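Local coordinates for beta-galactosidase (Bacillus circulans subsp. alkalophilus, PDB 3TTY), which releases terminal galactose from beta-galactosides by hydrolysis, using the TIM-barrel domain of a trimeric glycoside hydrolase, at residues Ile545-Ile550 with Asp564-Thr569; Val424-Lys429 with Ala586-Ala591; Glu505-Asn508 with Ile512-Glu515; Leu572-Asn575 with Gly580-Tyr583. One frame throughout, in Å; residues are numbered along the deposited sequence.

Interaction 1 of 4, residues Ile545-Ile550 with Asp564-Thr569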
loop_
_atom_site.group_PDB
_atom_site.type_symbol
_atom_site.label_atom_id
_atom_site.label_comp_id
_atom_site.label_asym_id
_atom_site.label_seq_id
_atom_site.Cartn_x
_atom_site.Cartn_y
_atom_site.Cartn_z
ATOM N N ILE A 545 10.407 -0.164 -22.860
ATOM C CA ILE A 545 9.338 0.666 -22.325
ATOM C C ILE A 545 8.253 0.937 -23.360
ATOM O O ILE A 545 7.173 0.356 -23.281
ATOM C CB ILE A 545 9.872 1.957 -21.706
ATOM C CG1 ILE A 545 11.025 1.634 -20.752
ATOM C CG2 ILE A 545 8.756 2.677 -20.958
ATOM C CD1 ILE A 545 11.477 2.816 -19.899
ATOM N N LEU A 546 8.527 1.804 -24.329
ATOM C CA LEU A 546 7.560 2.033 -25.403
ATOM C C LEU A 546 8.217 1.950 -26.770
ATOM O O LEU A 546 9.358 2.349 -26.937
ATOM C CB LEU A 546 6.856 3.387 -25.235
ATOM C CG LEU A 546 5.812 3.488 -24.117
ATOM C CD1 LEU A 546 5.798 4.882 -23.487
ATOM C CD2 LEU A 546 4.427 3.100 -24.608
ATOM N N CYS A 547 7.485 1.438 -27.749
ATOM C CA CYS A 547 7.979 1.372 -29.118
ATOM C C CYS A 547 6.998 2.062 -30.047
ATOM O O CYS A 547 5.873 1.595 -30.229
ATOM C CB CYS A 547 8.180 -0.078 -29.563
ATOM S SG CYS A 547 9.518 -0.976 -28.711
ATOM N N ASP A 548 7.422 3.180 -30.625
ATOM C CA ASP A 548 6.629 3.846 -31.652
ATOM C C ASP A 548 6.758 3.100 -32.975
ATOM O O ASP A 548 7.865 2.784 -33.400
ATOM C CB ASP A 548 7.117 5.283 -31.834
ATOM C CG ASP A 548 6.028 6.303 -31.585
ATOM O OD1 ASP A 548 4.849 5.889 -31.473
ATOM O OD2 ASP A 548 6.349 7.512 -31.516
ATOM N N VAL A 549 5.640 2.814 -33.636
ATOM C CA VAL A 549 5.695 2.206 -34.974
ATOM C C VAL A 549 5.523 3.324 -35.982
ATOM O O VAL A 549 4.442 3.901 -36.071
ATOM C CB VAL A 549 4.590 1.157 -35.163
ATOM C CG1 VAL A 549 4.631 0.564 -36.573
ATOM C CG2 VAL A 549 4.729 0.069 -34.119
ATOM N N ILE A 550 6.580 3.667 -36.717
ATOM C CA ILE A 550 6.548 4.901 -37.519
ATOM C C ILE A 550 6.803 4.698 -39.011
ATOM O O ILE A 550 7.239 3.628 -39.429
ATOM C CB ILE A 550 7.561 5.922 -36.989
ATOM C CG1 ILE A 550 8.988 5.481 -37.322
ATOM C CG2 ILE A 550 7.409 6.082 -35.484
ATOM C CD1 ILE A 550 10.031 6.470 -36.865
ATOM N N ASP A 564 9.525 -8.637 -32.915
ATOM C CA ASP A 564 8.103 -8.343 -32.778
ATOM C C ASP A 564 7.491 -7.999 -34.138
ATOM O O ASP A 564 8.210 -7.929 -35.136
ATOM C CB ASP A 564 7.893 -7.203 -31.770
ATOM C CG ASP A 564 6.821 -7.520 -30.746
ATOM O OD1 ASP A 564 5.849 -8.216 -31.108
ATOM O OD2 ASP A 564 6.954 -7.080 -29.581
ATOM N N TYR A 565 6.176 -7.782 -34.181
ATOM C CA TYR A 565 5.484 -7.566 -35.461
ATOM C C TYR A 565 5.938 -6.328 -36.231
ATOM O O TYR A 565 5.728 -6.242 -37.445
ATOM C CB TYR A 565 3.962 -7.557 -35.286
ATOM C CG TYR A 565 3.398 -6.303 -34.652
ATOM C CD1 TYR A 565 3.374 -6.144 -33.273
ATOM C CD2 TYR A 565 2.876 -5.283 -35.437
ATOM C CE1 TYR A 565 2.854 -5.002 -32.697
ATOM C CE2 TYR A 565 2.358 -4.135 -34.874
ATOM C CZ TYR A 565 2.348 -3.998 -33.505
ATOM O OH TYR A 565 1.831 -2.855 -32.949
ATOM N N TYR A 566 6.556 -5.370 -35.544
ATOM C CA TYR A 566 7.092 -4.195 -36.234
ATOM C C TYR A 566 8.573 -4.326 -36.612
ATOM O O TYR A 566 9.217 -3.351 -37.007
ATOM C CB TYR A 566 6.851 -2.912 -35.446
ATOM C CG TYR A 566 6.911 -3.042 -33.939
ATOM C CD1 TYR A 566 8.075 -2.743 -33.235
ATOM C CD2 TYR A 566 5.792 -3.420 -33.221
ATOM C CE1 TYR A 566 8.119 -2.835 -31.852
ATOM C CE2 TYR A 566 5.824 -3.513 -31.843
ATOM C CZ TYR A 566 6.983 -3.224 -31.160
ATOM O OH TYR A 566 6.989 -3.330 -29.783
ATOM N N LYS A 567 9.100 -5.538 -36.495
ATOM C CA LYS A 567 10.460 -5.812 -36.909
ATOM C C LYS A 567 10.738 -5.222 -38.285
ATOM O O LYS A 567 9.945 -5.390 -39.207
ATOM C CB LYS A 567 10.698 -7.322 -36.942
ATOM C CG LYS A 567 12.083 -7.719 -37.443
ATOM C CD LYS A 567 12.193 -9.226 -37.568
ATOM C CE LYS A 567 13.605 -9.648 -37.937
ATOM N NZ LYS A 567 13.742 -11.133 -37.859
ATOM N N GLY A 568 11.862 -4.525 -38.411
ATOM C CA GLY A 568 12.293 -3.995 -39.690
ATOM C C GLY A 568 11.724 -2.624 -40.016
ATOM O O GLY A 568 11.916 -2.110 -41.125
ATOM N N THR A 569 11.018 -2.023 -39.064
ATOM C CA THR A 569 10.488 -0.681 -39.278
ATOM C C THR A 569 11.399 0.297 -38.538
ATOM O O THR A 569 12.152 -0.109 -37.651
ATOM C CB THR A 569 9.006 -0.565 -38.831
ATOM O OG1 THR A 569 8.881 -0.965 -37.462
ATOM C CG2 THR A 569 8.110 -1.457 -39.697
HETATM O O HOH W 1 8.566 1.585 -36.556
#
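Two overlapping beta turns, in the loop that leads from strand 556-561 to strand 570-577, bring Tyr-566 against Cys-547 and Val-549 of strand 546-552. The first, from Asp-564 to Lys-567, is type I; the second, from Tyr-566 to Thr-569, is type II and has Gly-568 at its positive phi. The tyrosine lies along the strand with each end of its side chain on a different residue. Near the hydroxyl end, Cys-547 CB comes within 3.6 Å of Tyr-566 CE1, and Cys-547 SG stands 5.1 Å from the ring centroid in an oblique sulfur-aromatic contact. At the root of the ring, the CG2 methyl of Val-549 rests 3.8 Å from Tyr-566 CD2. This methyl reaches the ring because it stands beside the backbone N, with CG1 anti to that N (chi1 178°). A water accepts from Ile-550 N at 2.9 Å and donates to Thr-569 OG1, tying the strand to the second turn. Tyr-561 meets the Tyr-566 ring edge-to-face, while Pro-324 of the second subunit packs on Tyr-565. The hydroxyls of Tyr-566 and Tyr-565 bond to Asp-518 and Glu-516 of strand 512-519, the antiparallel partner of strand 546-552.

Interaction 2 of 4, residues Val424-Lys429 with Ala586-Ala591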
loop_
_atom_site.group_PDB
_atom_site.type_symbol
_atom_site.label_atom_id
_atom_site.label_comp_id
_atom_site.label_asym_id
_atom_site.label_seq_id
_atom_site.Cartn_x
_atom_site.Cartn_y
_atom_site.Cartn_z
ATOM N N VAL A 424 10.721 12.174 -16.102
ATOM C CA VAL A 424 12.015 12.616 -15.605
ATOM C C VAL A 424 13.109 11.580 -15.883
ATOM O O VAL A 424 14.229 11.947 -16.272
ATOM C CB VAL A 424 11.969 13.013 -14.103
ATOM C CG1 VAL A 424 13.355 13.276 -13.579
ATOM C CG2 VAL A 424 11.079 14.243 -13.907
ATOM N N ASN A 425 12.792 10.298 -15.713
ATOM C CA ASN A 425 13.773 9.248 -16.005
ATOM C C ASN A 425 14.276 9.342 -17.453
ATOM O O ASN A 425 15.480 9.253 -17.710
ATOM C CB ASN A 425 13.216 7.840 -15.732
ATOM C CG ASN A 425 13.235 7.470 -14.245
ATOM O OD1 ASN A 425 12.679 6.443 -13.844
ATOM N ND2 ASN A 425 13.866 8.307 -13.424
ATOM N N GLU A 426 13.347 9.513 -18.393
ATOM C CA GLU A 426 13.705 9.661 -19.804
ATOM C C GLU A 426 14.542 10.907 -20.036
ATOM O O GLU A 426 15.553 10.843 -20.720
ATOM C CB GLU A 426 12.464 9.677 -20.698
ATOM C CG GLU A 426 11.629 8.424 -20.588
ATOM C CD GLU A 426 12.396 7.169 -20.989
ATOM O OE1 GLU A 426 12.934 7.109 -22.122
ATOM O OE2 GLU A 426 12.464 6.236 -20.162
ATOM N N VAL A 427 14.140 12.038 -19.462
ATOM C CA VAL A 427 14.929 13.254 -19.637
ATOM C C VAL A 427 16.357 13.013 -19.129
ATOM O O VAL A 427 17.330 13.395 -19.778
ATOM C CB VAL A 427 14.299 14.491 -18.938
ATOM C CG1 VAL A 427 15.276 15.662 -18.945
ATOM C CG2 VAL A 427 13.001 14.910 -19.626
ATOM N N HIS A 428 16.471 12.351 -17.979
ATOM C CA HIS A 428 17.769 12.034 -17.395
ATOM C C HIS A 428 18.618 11.066 -18.237
ATOM O O HIS A 428 19.841 11.180 -18.262
ATOM C CB HIS A 428 17.608 11.504 -15.960
ATOM C CG HIS A 428 18.902 11.119 -15.308
ATOM N ND1 HIS A 428 19.195 9.826 -14.934
ATOM C CD2 HIS A 428 19.989 11.862 -14.976
ATOM C CE1 HIS A 428 20.403 9.785 -14.402
ATOM N NE2 HIS A 428 20.904 11.010 -14.416
ATOM N N LYS A 429 17.990 10.117 -18.923
ATOM C CA LYS A 429 18.763 9.184 -19.753
ATOM C C LYS A 429 19.571 9.958 -20.784
ATOM O O LYS A 429 20.701 9.586 -21.106
ATOM C CB LYS A 429 17.869 8.161 -20.452
ATOM C CG LYS A 429 17.275 7.119 -19.528
ATOM C CD LYS A 429 16.276 6.245 -20.267
ATOM C CE LYS A 429 15.767 5.140 -19.361
ATOM N NZ LYS A 429 14.587 4.471 -19.929
ATOM N N ALA A 586 12.498 6.339 -31.725
ATOM C CA ALA A 586 11.159 5.753 -31.567
ATOM C C ALA A 586 10.975 4.852 -30.355
ATOM O O ALA A 586 9.894 4.321 -30.141
ATOM C CB ALA A 586 10.733 5.013 -32.844
ATOM N N SER A 587 12.027 4.669 -29.568
ATOM C CA SER A 587 11.921 3.860 -28.362
ATOM C C SER A 587 12.829 4.436 -27.288
ATOM O O SER A 587 13.527 5.428 -27.522
ATOM C CB SER A 587 12.287 2.405 -28.657
ATOM O OG SER A 587 11.896 1.551 -27.608
ATOM N N SER A 588 12.792 3.843 -26.104
ATOM C CA SER A 588 13.698 4.229 -25.032
ATOM C C SER A 588 14.897 3.301 -25.076
ATOM O O SER A 588 14.790 2.110 -24.732
ATOM C CB SER A 588 13.023 4.133 -23.666
ATOM O OG SER A 588 13.859 4.707 -22.671
ATOM N N PRO A 589 16.045 3.838 -25.505
ATOM C CA PRO A 589 17.221 3.028 -25.825
ATOM C C PRO A 589 18.176 2.878 -24.640
ATOM O O PRO A 589 18.195 3.746 -23.763
ATOM C CB PRO A 589 17.897 3.831 -26.951
ATOM C CG PRO A 589 17.141 5.185 -27.022
ATOM C CD PRO A 589 16.292 5.260 -25.783
ATOM N N ASP A 590 18.954 1.793 -24.624
ATOM C CA ASP A 590 19.966 1.594 -23.584
ATOM C C ASP A 590 21.063 2.652 -23.636
ATOM O O ASP A 590 21.123 3.466 -24.564
ATOM C CB ASP A 590 20.569 0.183 -23.638
ATOM C CG ASP A 590 21.419 -0.061 -24.884
ATOM O OD1 ASP A 590 22.074 0.878 -25.392
ATOM O OD2 ASP A 590 21.442 -1.223 -25.340
ATOM N N ALA A 591 21.929 2.624 -22.632
ATOM C CA ALA A 591 22.901 3.684 -22.411
ATOM C C ALA A 591 24.001 3.698 -23.462
ATOM O O ALA A 591 24.535 4.760 -23.804
ATOM C CB ALA A 591 23.505 3.569 -21.003
HETATM O O HOH W 2 16.271 2.357 -21.495
#
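The carboxylate of Glu-426 is met on the syn sides of both its oxygens. Ser-588 OG donates to the syn lone pair of OE1 over 2.6 Å, and Lys-429 NZ approaches OE2 at 2.8 Å, lifted 25° from the carboxylate plane. Across that plane from the ammonium group, Ile-545 packs its CD1 against OE2. The lysine also donates from NZ to Ser-588 OG, again over 2.8 Å, which closes a triangle of carboxylate, ammonium and hydroxyl. Glu-426 and Lys-429 stand three residues apart on helix 423-435; the glutamate folds back at chi2 (-61°) to bring its carboxylate to the salt bridge, while the lysine runs extended beyond CG. Ser-588 points its CB toward the helix from strand 587-589, at the margin of the mixed sheet. A water accepts from Lys-429 NZ at 3.1 Å and bonds weakly to Pro-589 O. With alanine at the Glu-426 position, the lysine's ammonium would probably lose its countercharge and the serine hydroxyl its acceptor. The serine hydroxyl, accepting from the ammonium and donating to the carboxylate, links the helix's own salt bridge to strand 587-589, and the neighbouring ammonium is likely to keep the carboxylate ionised.

Interaction 3 of 4, residues Glu505-Asn508 with Ile512-Glu515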
loop_
_atom_site.group_PDB
_atom_site.type_symbol
_atom_site.label_atom_id
_atom_site.label_comp_id
_atom_site.label_asym_id
_atom_site.label_seq_id
_atom_site.Cartn_x
_atom_site.Cartn_y
_atom_site.Cartn_z
ATOM N N GLU A 505 2.074 18.689 -34.824
ATOM C CA GLU A 505 2.751 19.906 -35.270
ATOM C C GLU A 505 4.239 19.682 -35.556
ATOM O O GLU A 505 4.877 20.504 -36.209
ATOM C CB GLU A 505 2.574 21.039 -34.252
ATOM C CG GLU A 505 1.112 21.316 -33.873
ATOM C CD GLU A 505 0.955 22.525 -32.962
ATOM O OE1 GLU A 505 1.692 23.515 -33.159
ATOM O OE2 GLU A 505 0.095 22.492 -32.048
ATOM N N LEU A 506 4.789 18.575 -35.062
ATOM C CA LEU A 506 6.204 18.265 -35.266
ATOM C C LEU A 506 6.413 17.294 -36.436
ATOM O O LEU A 506 7.539 16.867 -36.696
ATOM C CB LEU A 506 6.827 17.675 -33.988
ATOM C CG LEU A 506 6.839 18.527 -32.716
ATOM C CD1 LEU A 506 7.349 17.726 -31.537
ATOM C CD2 LEU A 506 7.680 19.773 -32.910
ATOM N N ARG A 507 5.332 16.950 -37.138
ATOM C CA ARG A 507 5.401 15.941 -38.200
ATOM C C ARG A 507 6.291 16.378 -39.368
ATOM O O ARG A 507 7.087 15.597 -39.875
ATOM C CB ARG A 507 4.004 15.558 -38.695
ATOM C CG ARG A 507 3.992 14.521 -39.819
ATOM C CD ARG A 507 2.559 14.056 -40.112
ATOM N NE ARG A 507 2.472 13.054 -41.178
ATOM C CZ ARG A 507 1.332 12.468 -41.549
ATOM N NH1 ARG A 507 0.193 12.775 -40.933
ATOM N NH2 ARG A 507 1.320 11.571 -42.527
ATOM N N ASN A 508 6.186 17.637 -39.766
ATOM C CA ASN A 508 6.988 18.124 -40.871
ATOM C C ASN A 508 8.467 18.168 -40.543
ATOM O O ASN A 508 9.299 17.741 -41.343
ATOM C CB ASN A 508 6.526 19.513 -41.313
ATOM C CG ASN A 508 5.179 19.483 -41.985
ATOM O OD1 ASN A 508 4.845 18.529 -42.707
ATOM N ND2 ASN A 508 4.381 20.530 -41.753
ATOM N N ILE A 512 8.579 12.126 -40.180
ATOM C CA ILE A 512 8.041 10.781 -39.987
ATOM C C ILE A 512 6.616 10.871 -39.496
ATOM O O ILE A 512 6.222 11.870 -38.890
ATOM C CB ILE A 512 8.841 9.964 -38.948
ATOM C CG1 ILE A 512 8.762 10.620 -37.557
ATOM C CG2 ILE A 512 10.284 9.789 -39.377
ATOM C CD1 ILE A 512 7.695 10.035 -36.655
ATOM N N TRP A 513 5.855 9.815 -39.759
ATOM C CA TRP A 513 4.510 9.677 -39.243
ATOM C C TRP A 513 4.518 8.508 -38.294
ATOM O O TRP A 513 4.822 7.398 -38.698
ATOM C CB TRP A 513 3.511 9.390 -40.368
ATOM C CG TRP A 513 2.200 8.885 -39.859
ATOM C CD1 TRP A 513 1.517 9.347 -38.775
ATOM C CD2 TRP A 513 1.415 7.813 -40.401
ATOM N NE1 TRP A 513 0.351 8.640 -38.613
ATOM C CE2 TRP A 513 0.268 7.687 -39.592
ATOM C CE3 TRP A 513 1.569 6.956 -41.491
ATOM C CZ2 TRP A 513 -0.716 6.735 -39.834
ATOM C CZ3 TRP A 513 0.597 6.015 -41.730
ATOM C CH2 TRP A 513 -0.535 5.908 -40.903
ATOM N N ALA A 514 4.193 8.765 -37.032
ATOM C CA ALA A 514 4.040 7.701 -36.049
ATOM C C ALA A 514 2.590 7.174 -36.047
ATOM O O ALA A 514 1.658 7.861 -35.596
ATOM C CB ALA A 514 4.437 8.200 -34.677
ATOM N N GLU A 515 2.412 5.953 -36.544
ATOM C CA GLU A 515 1.086 5.343 -36.666
ATOM C C GLU A 515 0.463 4.897 -35.344
ATOM O O GLU A 515 -0.677 5.251 -35.043
ATOM C CB GLU A 515 1.132 4.158 -37.625
ATOM C CG GLU A 515 -0.145 3.354 -37.671
ATOM C CD GLU A 515 -0.075 2.228 -38.688
ATOM O OE1 GLU A 515 0.709 2.352 -39.648
ATOM O OE2 GLU A 515 -0.789 1.216 -38.526
#
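Arg-507 and Trp-513 form a cation-pi stack where the short helix 507-510 hands over to strand 512-519, so the two sides of this tight connection are joined by their side chains. The arginine is stretched: CG is anti to the backbone N (chi1 179°) and the chain stays extended as far as NE, which carries the guanidinium from the start of the helix to the indole. Trp-513 also turns its CG anti to its own N, and the two side chains run side by side in the same direction. Guanidinium and indole planes are only 20° apart, with their centres separated by 4.5 Å. The overlap is off-centre. Arg-507 CZ sits 34° off the normal of the five-membered ring, and the indole's root lies over one guanidinium face, with Trp-513 CB 3.8 Å from Arg-507 NH2. The other indole face has Glu-515 CA 3.6 Å above its plane, offset toward the rim. Arg-507 NH2 forms a salt bridge with Glu-553, a second partner likely to fix the rotation of the guanidinium. A serine in place of Arg-507 would probably uncover part of the indole face and leave Glu-553 without its positive mate. His-551, on strand 546-552, meets the Trp-513 ring with nearly parallel planes, and Val-365 of the second subunit packs on the tryptophan, so the stack borders the subunit interface. Nearer the backbone, the aliphatic part of the arginine touches the strand directly, with Arg-507 CG 3.6 Å from Ile-512 O.

Interaction 4 of 4, residues Leu572-Asn575 with Gly580-Tyr583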
loop_
_atom_site.group_PDB
_atom_site.type_symbol
_atom_site.label_atom_id
_atom_site.label_comp_id
_atom_site.label_asym_id
_atom_site.label_seq_id
_atom_site.Cartn_x
_atom_site.Cartn_y
_atom_site.Cartn_z
ATOM N N LEU A 572 15.277 4.660 -35.532
ATOM C CA LEU A 572 16.049 5.902 -35.550
ATOM C C LEU A 572 16.018 6.550 -36.933
ATOM O O LEU A 572 16.371 5.921 -37.938
ATOM C CB LEU A 572 17.489 5.675 -35.112
ATOM C CG LEU A 572 18.355 6.933 -35.110
ATOM C CD1 LEU A 572 17.840 7.956 -34.105
ATOM C CD2 LEU A 572 19.841 6.605 -34.852
ATOM N N THR A 573 15.594 7.811 -36.985
ATOM C CA THR A 573 15.517 8.518 -38.255
ATOM C C THR A 573 16.239 9.858 -38.192
ATOM O O THR A 573 16.378 10.449 -37.117
ATOM C CB THR A 573 14.050 8.725 -38.701
ATOM O OG1 THR A 573 13.406 9.670 -37.833
ATOM C CG2 THR A 573 13.284 7.380 -38.680
ATOM N N ARG A 574 16.711 10.317 -39.352
ATOM C CA ARG A 574 17.342 11.626 -39.493
ATOM C C ARG A 574 16.683 12.382 -40.644
ATOM O O ARG A 574 16.710 11.917 -41.790
ATOM C CB ARG A 574 18.845 11.480 -39.771
ATOM C CG ARG A 574 19.586 12.801 -39.985
ATOM C CD ARG A 574 21.036 12.576 -40.395
ATOM N NE ARG A 574 21.818 13.812 -40.403
ATOM C CZ ARG A 574 21.996 14.583 -41.472
ATOM N NH1 ARG A 574 21.443 14.250 -42.631
ATOM N NH2 ARG A 574 22.731 15.687 -41.391
ATOM N N ASN A 575 16.088 13.535 -40.336
ATOM C CA ASN A 575 15.491 14.386 -41.363
ATOM C C ASN A 575 16.289 15.642 -41.621
ATOM O O ASN A 575 16.518 16.421 -40.704
ATOM C CB ASN A 575 14.061 14.811 -40.998
ATOM C CG ASN A 575 13.280 15.347 -42.221
ATOM O OD1 ASN A 575 13.324 14.756 -43.295
ATOM N ND2 ASN A 575 12.606 16.472 -42.062
ATOM N N GLY A 580 19.668 22.442 -41.110
ATOM C CA GLY A 580 19.727 21.591 -39.927
ATOM C C GLY A 580 19.245 20.161 -40.119
ATOM O O GLY A 580 19.055 19.707 -41.247
ATOM N N GLN A 581 19.038 19.460 -39.007
ATOM C CA GLN A 581 18.755 18.024 -38.991
ATOM C C GLN A 581 17.861 17.752 -37.806
ATOM O O GLN A 581 18.014 18.384 -36.762
ATOM C CB GLN A 581 20.026 17.219 -38.688
ATOM C CG GLN A 581 21.159 17.348 -39.642
ATOM C CD GLN A 581 21.883 18.659 -39.547
ATOM O OE1 GLN A 581 22.063 19.330 -40.552
ATOM N NE2 GLN A 581 22.324 19.026 -38.352
ATOM N N SER A 582 16.977 16.770 -37.930
ATOM C CA SER A 582 16.183 16.333 -36.791
ATOM C C SER A 582 16.212 14.811 -36.674
ATOM O O SER A 582 16.155 14.091 -37.674
ATOM C CB SER A 582 14.743 16.846 -36.875
ATOM O OG SER A 582 14.047 16.226 -37.941
ATOM N N TYR A 583 16.317 14.336 -35.436
ATOM C CA TYR A 583 16.437 12.915 -35.148
ATOM C C TYR A 583 15.271 12.448 -34.292
ATOM O O TYR A 583 15.005 13.002 -33.230
ATOM C CB TYR A 583 17.756 12.639 -34.413
ATOM C CG TYR A 583 19.002 12.870 -35.247
ATOM C CD1 TYR A 583 19.584 11.826 -35.959
ATOM C CD2 TYR A 583 19.598 14.123 -35.317
ATOM C CE1 TYR A 583 20.721 12.019 -36.714
ATOM C CE2 TYR A 583 20.729 14.327 -36.081
ATOM C CZ TYR A 583 21.285 13.266 -36.778
ATOM O OH TYR A 583 22.416 13.454 -37.534
HETATM O O HOH W 3 13.772 12.123 -38.083
#
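Backbone hydrogen bonds join Asn-575 and Ser-582 as an antiparallel hydrogen-bonded pair: Asn-575 N donates to Ser-582 O over 2.7 Å, and Ser-582 N returns the bond to Asn-575 O at 2.8 Å. CA-H...O contacts fill in between, as from Tyr-583 CA to Thr-573 O at 3.2 Å. A water bridges Thr-573 OG1 and Ser-582 O.

Among the side chains, the non-hydrogen-bonded pair Arg-574 and Tyr-583 share one face of the sheet. The arginine runs extended along the tyrosine, its CG 3.5 Å from Tyr-583 CE1, and its NE donates to Tyr-583 OH at 3.0 Å in a bond bent to 139° at the hydrogen. The hydroxyl lies in the guanidinium plane, at its edge, while the phenol ring is turned 67° from that plane. Glu-604, of helix 591-604, takes both polar ends, forming a salt bridge with Arg-574 NH2 and a hydrogen bond with Tyr-583 OH, and probably compensates the arginine's charge.

On the opposite face, Asn-575 CB lies 3.4 Å from Ser-582 OG, and the polar ends of both residues bond to Val-509 O. This cross-strand pairing is that of a beta hairpin, made by strands 570-577 and 580-585 within the mixed sheet.

In the fold
All four contacts lie within the trimerisation domain range, on one side of the chain's centre. Along the chain, interactions 3, 1 and 4 follow in series, nested inside the long loop closed by interaction 2. Interactions 1 and 3 have centres about 15 Å apart and share the two-stranded sheet of 512-519 and 546-552, joined by Val-549 O and Glu-515 N; both also touch the second subunit. Interactions 2 and 4 reach the mixed sheet through successive strands, 587-589 and 580-585. Interactions 3 and 4 are the closest pair, about 12 Å between centres, meeting where Ile-512 packs on Thr-573. The group thus connects the mixed sheet to a small sheet bordering the subunit interface.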